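PDB 1GUG: molybdate binding protein II from Clostridium pasteurianum, which binds molybdenum as the oxyanion molybdate, here replaced by tungstate, at sites between the subunits of a six-chain assembly. Local coordinates for residues R6-G11 against T56-S61; L16-V21 against I39-V44. One frame throughout, in Å; residues are numbered along the deposited sequence.

How the contacts relate
From the N terminus the chain runs through R6-G11 into strand 7-18, which both contacts use. Its end and the turn after it, L16-V21, lead into strand 22-29. Strand 33-40 follows, then helix 41-47, and where these last two join, contact 2 closes a short loop of 17 residues. The chain then returns along strand 54-59 to pair with the start of strand 7-18, so contact 1 closes a longer loop with contact 2 nested inside it. The contacts do not touch: their centres are about 19 Å apart, on opposite sides of the chain's centre. Contact 1 joins strand 54-59, outermost within this chain, to the sheet, and contact 2 sets the helix against it.

Contact 1 (R6-G11 against T56-S61); sequences RNQLKG and TAVVKS. With WO4 (tungstate(VI)ion), chain O.
N7 and V59 form a hydrogen-bonded antiparallel pair near the end of the ladder between strands 7-11 and 56-59. V59 N donates to N7 O at 3.1 Å, while the return bond from N7 N to V59 O is weak. The side chain of N7 reinforces this pair. Its CB lies 3.3 Å from V59 O and faces V59 CB; CG also has V59 O as its neighbour. CG stands beside the backbone N (chi1 -61°), which swings ND2 toward V59 O. At the tip, ND2 donates to V59 O at 3.2 Å, with the acceptor close to the plane of the amide. The donor sits above the carbonyl plane, 48° out of it. The other branch, OD1, accepts from T36 N of the second subunit.

Further along, L9 N donates to A57 O at 2.9 Å in a nearly straight bond of 172°, and A57 N donates back to L9 O. N7, L9, A57 and V59 share one face of the sheet, where I35 of the same chain covers L9 and A57. Q8, K10, T56 and V58 share the other. There T56 turns CG2 to Q8 CB and OG1 to the side of K10 CG. T56 and V58 also pair with a strand of the second subunit, so the sheet continues across the interface.

Past the ladder the two segments meet on tungstate. R6 N, S61 N and S61 OG all donate to its O4, the hydroxyl at 2.8 Å. K60 NZ donates to O3 at 2.9 Å and also bonds T62 OG1. S4 OG adds to the site, as does S40 OG of the third subunit. Backbone N-H groups, hydroxyls and one lysine thus hold the oxyanion, which implies recognition mainly by neutral donors in a site shared between subunits.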
loop_
_atom_site.group_PDB
_atom_site.type_symbol
_atom_site.label_atom_id
_atom_site.label_comp_id
_atom_site.label_asym_id
_atom_site.label_seq_id
_atom_site.Cartn_x
_atom_site.Cartn_y
_atom_site.Cartn_z
ATOM N N ARG D 6 3.608 -7.856 -10.463
ATOM C CA ARG D 6 4.686 -8.726 -10.933
ATOM C C ARG D 6 4.975 -9.941 -10.076
ATOM O O ARG D 6 5.689 -10.848 -10.506
ATOM C CB ARG D 6 5.959 -7.912 -11.187
ATOM C CG ARG D 6 5.727 -6.877 -12.300
ATOM C CD ARG D 6 6.987 -6.306 -12.930
ATOM N NE ARG D 6 7.787 -7.291 -13.681
ATOM C CZ ARG D 6 7.510 -7.699 -14.923
ATOM N NH1 ARG D 6 6.440 -7.236 -15.569
ATOM N NH2 ARG D 6 8.306 -8.582 -15.523
ATOM N N ASN D 7 4.388 -9.992 -8.891
ATOM C CA ASN D 7 4.646 -11.105 -7.985
ATOM C C ASN D 7 3.427 -11.996 -7.893
ATOM O O ASN D 7 2.386 -11.566 -7.418
ATOM C CB ASN D 7 5.035 -10.564 -6.604
ATOM C CG ASN D 7 6.297 -9.722 -6.677
ATOM O OD1 ASN D 7 7.380 -10.247 -6.936
ATOM N ND2 ASN D 7 6.149 -8.406 -6.538
ATOM N N GLN D 8 3.553 -13.217 -8.405
ATOM C CA GLN D 8 2.424 -14.147 -8.399
ATOM C C GLN D 8 2.959 -15.501 -7.931
ATOM O O GLN D 8 3.711 -16.170 -8.644
ATOM C CB GLN D 8 1.756 -14.208 -9.795
ATOM C CG GLN D 8 1.278 -12.827 -10.249
ATOM C CD GLN D 8 0.541 -12.812 -11.586
ATOM O OE1 GLN D 8 0.096 -13.857 -12.073
ATOM N NE2 GLN D 8 0.409 -11.619 -12.176
ATOM N N LEU D 9 2.587 -15.887 -6.714
ATOM C CA LEU D 9 3.137 -17.087 -6.080
ATOM C C LEU D 9 2.113 -18.196 -5.826
ATOM O O LEU D 9 1.223 -18.032 -5.000
ATOM C CB LEU D 9 3.783 -16.674 -4.757
ATOM C CG LEU D 9 4.735 -15.481 -4.861
ATOM C CD1 LEU D 9 5.048 -14.919 -3.491
ATOM C CD2 LEU D 9 6.015 -15.958 -5.565
ATOM N N LYS D 10 2.239 -19.324 -6.537
ATOM C CA LYS D 10 1.268 -20.417 -6.370
ATOM C C LYS D 10 1.457 -21.179 -5.061
ATOM O O LYS D 10 2.577 -21.482 -4.670
ATOM C CB LYS D 10 1.364 -21.396 -7.546
ATOM C CG LYS D 10 1.069 -20.761 -8.907
ATOM C CD LYS D 10 1.005 -21.779 -10.041
ATOM C CE LYS D 10 2.368 -21.988 -10.649
ATOM N NZ LYS D 10 3.000 -20.680 -10.996
ATOM N N GLY D 11 0.363 -21.495 -4.383
ATOM C CA GLY D 11 0.490 -22.205 -3.126
ATOM C C GLY D 11 -0.764 -22.958 -2.731
ATOM O O GLY D 11 -1.704 -23.061 -3.525
ATOM N N THR D 56 -3.302 -18.551 -5.609
ATOM C CA THR D 56 -2.107 -17.780 -5.922
ATOM C C THR D 56 -2.076 -16.477 -5.094
ATOM O O THR D 56 -3.073 -15.783 -5.024
ATOM C CB THR D 56 -2.091 -17.450 -7.431
ATOM O OG1 THR D 56 -1.906 -18.674 -8.187
ATOM C CG2 THR D 56 -0.863 -16.649 -7.809
ATOM N N ALA D 57 -0.948 -16.175 -4.449
ATOM C CA ALA D 57 -0.804 -14.891 -3.739
ATOM C C ALA D 57 -0.239 -13.860 -4.711
ATOM O O ALA D 57 0.674 -14.160 -5.491
ATOM C CB ALA D 57 0.114 -15.041 -2.539
ATOM N N VAL D 58 -0.799 -12.661 -4.674
ATOM C CA VAL D 58 -0.423 -11.609 -5.613
ATOM C C VAL D 58 0.011 -10.327 -4.866
ATOM O O VAL D 58 -0.697 -9.863 -3.957
ATOM C CB VAL D 58 -1.622 -11.304 -6.564
ATOM C CG1 VAL D 58 -1.312 -10.127 -7.458
ATOM C CG2 VAL D 58 -1.965 -12.546 -7.401
ATOM N N VAL D 59 1.190 -9.796 -5.218
ATOM C CA VAL D 59 1.716 -8.547 -4.616
ATOM C C VAL D 59 2.211 -7.558 -5.663
ATOM O O VAL D 59 2.973 -7.925 -6.553
ATOM C CB VAL D 59 2.909 -8.834 -3.660
ATOM C CG1 VAL D 59 3.342 -7.546 -2.907
ATOM C CG2 VAL D 59 2.545 -9.908 -2.668
ATOM N N LYS D 60 1.792 -6.300 -5.552
ATOM C CA LYS D 60 2.281 -5.249 -6.448
ATOM C C LYS D 60 3.774 -4.929 -6.156
ATOM O O LYS D 60 4.154 -4.898 -4.999
ATOM C CB LYS D 60 1.405 -3.994 -6.258
ATOM C CG LYS D 60 1.592 -2.927 -7.368
ATOM C CD LYS D 60 0.730 -1.692 -7.056
ATOM C CE LYS D 60 0.744 -0.758 -8.264
ATOM N NZ LYS D 60 2.097 -0.135 -8.479
ATOM N N SER D 61 4.600 -4.695 -7.188
ATOM C CA SER D 61 6.056 -4.484 -6.997
ATOM C C SER D 61 6.408 -3.346 -6.044
ATOM O O SER D 61 7.402 -3.417 -5.304
ATOM C CB SER D 61 6.746 -4.221 -8.355
ATOM O OG SER D 61 6.546 -5.299 -9.236
HETATM W W WO4 O . 3.269 -3.501 -10.833
HETATM O O1 WO4 O . 3.981 -3.367 -12.466
HETATM O O2 WO4 O . 1.562 -3.565 -10.901
HETATM O O3 WO4 O . 3.689 -2.075 -9.893
HETATM O O4 WO4 O . 3.912 -4.874 -9.915
#

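Contact 2 (L16-V21 against I39-V44); sequences LKKGVV and ISLDSV. With WO4 (tungstate(VI)ion), chain M; WO4 (tungstate(VI)ion), chain N.
L41 and V21 join the two segments between two tungstates, one beside each segment. The setting is the TOBE domain of the OB clan, where strand 33-40 passes straight into helix 41-47 and meets the end of strand 7-18. L41 N donates to V21 O at 2.9 Å. The bond is almost straight, at 177°, although the donor lies above the carbonyl plane and off the lone pairs. A water also donates to V21 O and accepts from D42 N, so this carbonyl meets the first two N-H groups of the helix, one directly and one through water.

The side chain of L41 carries most of the apolar packing. With CG anti to the backbone N, chi1 177° carries the isobutyl group out to K18 and the G19 and V20 carbonyls. CD2 reaches the carbonyls of the turn, 3.4 Å from G19 O. CD1 lies against CB, CG and CD of K18, whose extended chain crosses the leucine at about a right angle. K18 CE then passes V44 CG1. The same methyl meets L16 CD1 at 4.2 Å, as L16 and V44 slide past each other.

At the tungstate of the turn, V20 N and V21 N both donate to O2. G19 sits close by and has no side chain to crowd that oxygen. T22 OG1 of this chain, with residues of the fourth and fifth subunits, adds further bonds.

S40 is the N-cap of the helix, and its hydroxyl has two roles. It accepts from S43 N at 3.0 Å and gives its proton to the other tungstate. R6 N, S61 OG and K60 NZ of the third subunit bind that ion too. S40 OG lies 2.7 Å from tungstate O1, and S40 N donates to the same oxygen at 2.9 Å.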
loop_
_atom_site.group_PDB
_atom_site.type_symbol
_atom_site.label_atom_id
_atom_site.label_comp_id
_atom_site.label_asym_id
_atom_site.label_seq_id
_atom_site.Cartn_x
_atom_site.Cartn_y
_atom_site.Cartn_z
ATOM N N LEU D 16 -6.637 -20.518 7.767
ATOM C CA LEU D 16 -7.727 -19.603 7.460
ATOM C C LEU D 16 -8.388 -19.127 8.769
ATOM O O LEU D 16 -8.796 -19.952 9.591
ATOM C CB LEU D 16 -8.766 -20.275 6.541
ATOM C CG LEU D 16 -9.979 -19.388 6.255
ATOM C CD1 LEU D 16 -9.562 -18.116 5.490
ATOM C CD2 LEU D 16 -11.104 -20.167 5.522
ATOM N N LYS D 17 -8.444 -17.808 8.978
ATOM C CA LYS D 17 -9.052 -17.229 10.185
ATOM C C LYS D 17 -9.987 -16.094 9.763
ATOM O O LYS D 17 -9.550 -15.105 9.166
ATOM C CB LYS D 17 -7.978 -16.716 11.153
ATOM C CG LYS D 17 -8.519 -16.202 12.496
ATOM C CD LYS D 17 -7.390 -16.025 13.525
ATOM C CE LYS D 17 -6.592 -14.756 13.244
ATOM N NZ LYS D 17 -5.585 -14.420 14.312
ATOM N N LYS D 18 -11.278 -16.240 10.050
ATOM C CA LYS D 18 -12.264 -15.226 9.664
ATOM C C LYS D 18 -12.519 -14.204 10.766
ATOM O O LYS D 18 -12.625 -14.568 11.923
ATOM C CB LYS D 18 -13.587 -15.911 9.268
ATOM C CG LYS D 18 -13.438 -16.747 8.021
ATOM C CD LYS D 18 -14.710 -17.502 7.653
ATOM C CE LYS D 18 -14.520 -18.304 6.352
ATOM N NZ LYS D 18 -15.865 -18.641 5.755
ATOM N N GLY D 19 -12.629 -12.924 10.404
ATOM C CA GLY D 19 -12.915 -11.892 11.394
ATOM C C GLY D 19 -14.288 -11.296 11.148
ATOM O O GLY D 19 -15.178 -11.953 10.577
ATOM N N VAL D 20 -14.463 -10.043 11.545
ATOM C CA VAL D 20 -15.742 -9.373 11.321
ATOM C C VAL D 20 -15.737 -8.693 9.956
ATOM O O VAL D 20 -16.680 -8.851 9.163
ATOM C CB VAL D 20 -16.039 -8.337 12.431
ATOM C CG1 VAL D 20 -17.392 -7.650 12.166
ATOM C CG2 VAL D 20 -16.026 -9.003 13.817
ATOM N N VAL D 21 -14.638 -7.969 9.690
ATOM C CA VAL D 21 -14.425 -7.201 8.460
ATOM C C VAL D 21 -13.331 -7.816 7.592
ATOM O O VAL D 21 -13.482 -7.902 6.354
ATOM C CB VAL D 21 -14.099 -5.728 8.770
ATOM C CG1 VAL D 21 -13.627 -4.978 7.500
ATOM C CG2 VAL D 21 -15.351 -5.022 9.328
ATOM N N ILE D 39 -7.130 -9.870 3.808
ATOM C CA ILE D 39 -8.055 -9.332 2.791
ATOM C C ILE D 39 -9.444 -9.210 3.406
ATOM O O ILE D 39 -9.604 -9.468 4.587
ATOM C CB ILE D 39 -8.111 -10.262 1.546
ATOM C CG1 ILE D 39 -8.427 -11.704 1.969
ATOM C CG2 ILE D 39 -6.796 -10.195 0.757
ATOM C CD1 ILE D 39 -8.825 -12.646 0.774
ATOM N N SER D 40 -10.433 -8.786 2.620
ATOM C CA SER D 40 -11.796 -8.702 3.140
ATOM C C SER D 40 -12.435 -10.066 3.396
ATOM O O SER D 40 -12.188 -11.022 2.659
ATOM C CB SER D 40 -12.705 -7.895 2.201
ATOM O OG SER D 40 -12.957 -8.593 0.987
ATOM N N LEU D 41 -13.261 -10.131 4.437
ATOM C CA LEU D 41 -14.065 -11.316 4.688
ATOM C C LEU D 41 -14.970 -11.565 3.471
ATOM O O LEU D 41 -15.183 -12.700 3.060
ATOM C CB LEU D 41 -14.917 -11.128 5.952
ATOM C CG LEU D 41 -15.870 -12.285 6.296
ATOM C CD1 LEU D 41 -15.087 -13.592 6.456
ATOM C CD2 LEU D 41 -16.656 -11.951 7.534
ATOM N N ASP D 42 -15.514 -10.506 2.880
ATOM C CA ASP D 42 -16.381 -10.709 1.713
ATOM C C ASP D 42 -15.692 -11.461 0.568
ATOM O O ASP D 42 -16.259 -12.385 -0.029
ATOM C CB ASP D 42 -16.929 -9.388 1.206
ATOM C CG ASP D 42 -17.932 -8.756 2.168
ATOM O OD1 ASP D 42 -18.613 -9.498 2.912
ATOM O OD2 ASP D 42 -18.118 -7.519 2.233
ATOM N N SER D 43 -14.454 -11.093 0.249
ATOM C CA SER D 43 -13.748 -11.789 -0.816
ATOM C C SER D 43 -13.417 -13.260 -0.476
ATOM O O SER D 43 -13.470 -14.125 -1.350
ATOM C CB SER D 43 -12.486 -11.016 -1.215
ATOM O OG SER D 43 -12.821 -9.782 -1.824
ATOM N N VAL D 44 -13.045 -13.539 0.772
ATOM C CA VAL D 44 -12.785 -14.924 1.192
ATOM C C VAL D 44 -14.036 -15.787 0.960
ATOM O O VAL D 44 -13.947 -16.938 0.495
ATOM C CB VAL D 44 -12.327 -15.025 2.672
ATOM C CG1 VAL D 44 -12.622 -16.424 3.253
ATOM C CG2 VAL D 44 -10.855 -14.743 2.785
HETATM W W WO4 M . -9.274 -7.191 -0.814
HETATM O O1 WO4 M . -10.572 -8.303 -0.237
HETATM O O2 WO4 M . -8.098 -8.018 -1.752
HETATM O O3 WO4 M . -8.525 -6.463 0.635
HETATM O O4 WO4 M . -10.009 -5.839 -1.756
HETATM W W WO4 N . -11.227 -7.084 12.414
HETATM O O1 WO4 N . -10.066 -6.347 11.215
HETATM O O2 WO4 N . -12.396 -7.993 11.547
HETATM O O3 WO4 N . -10.303 -8.113 13.434
HETATM O O4 WO4 N . -11.928 -5.775 13.350
HETATM O O HOH W 1 -15.639 -7.897 4.507
#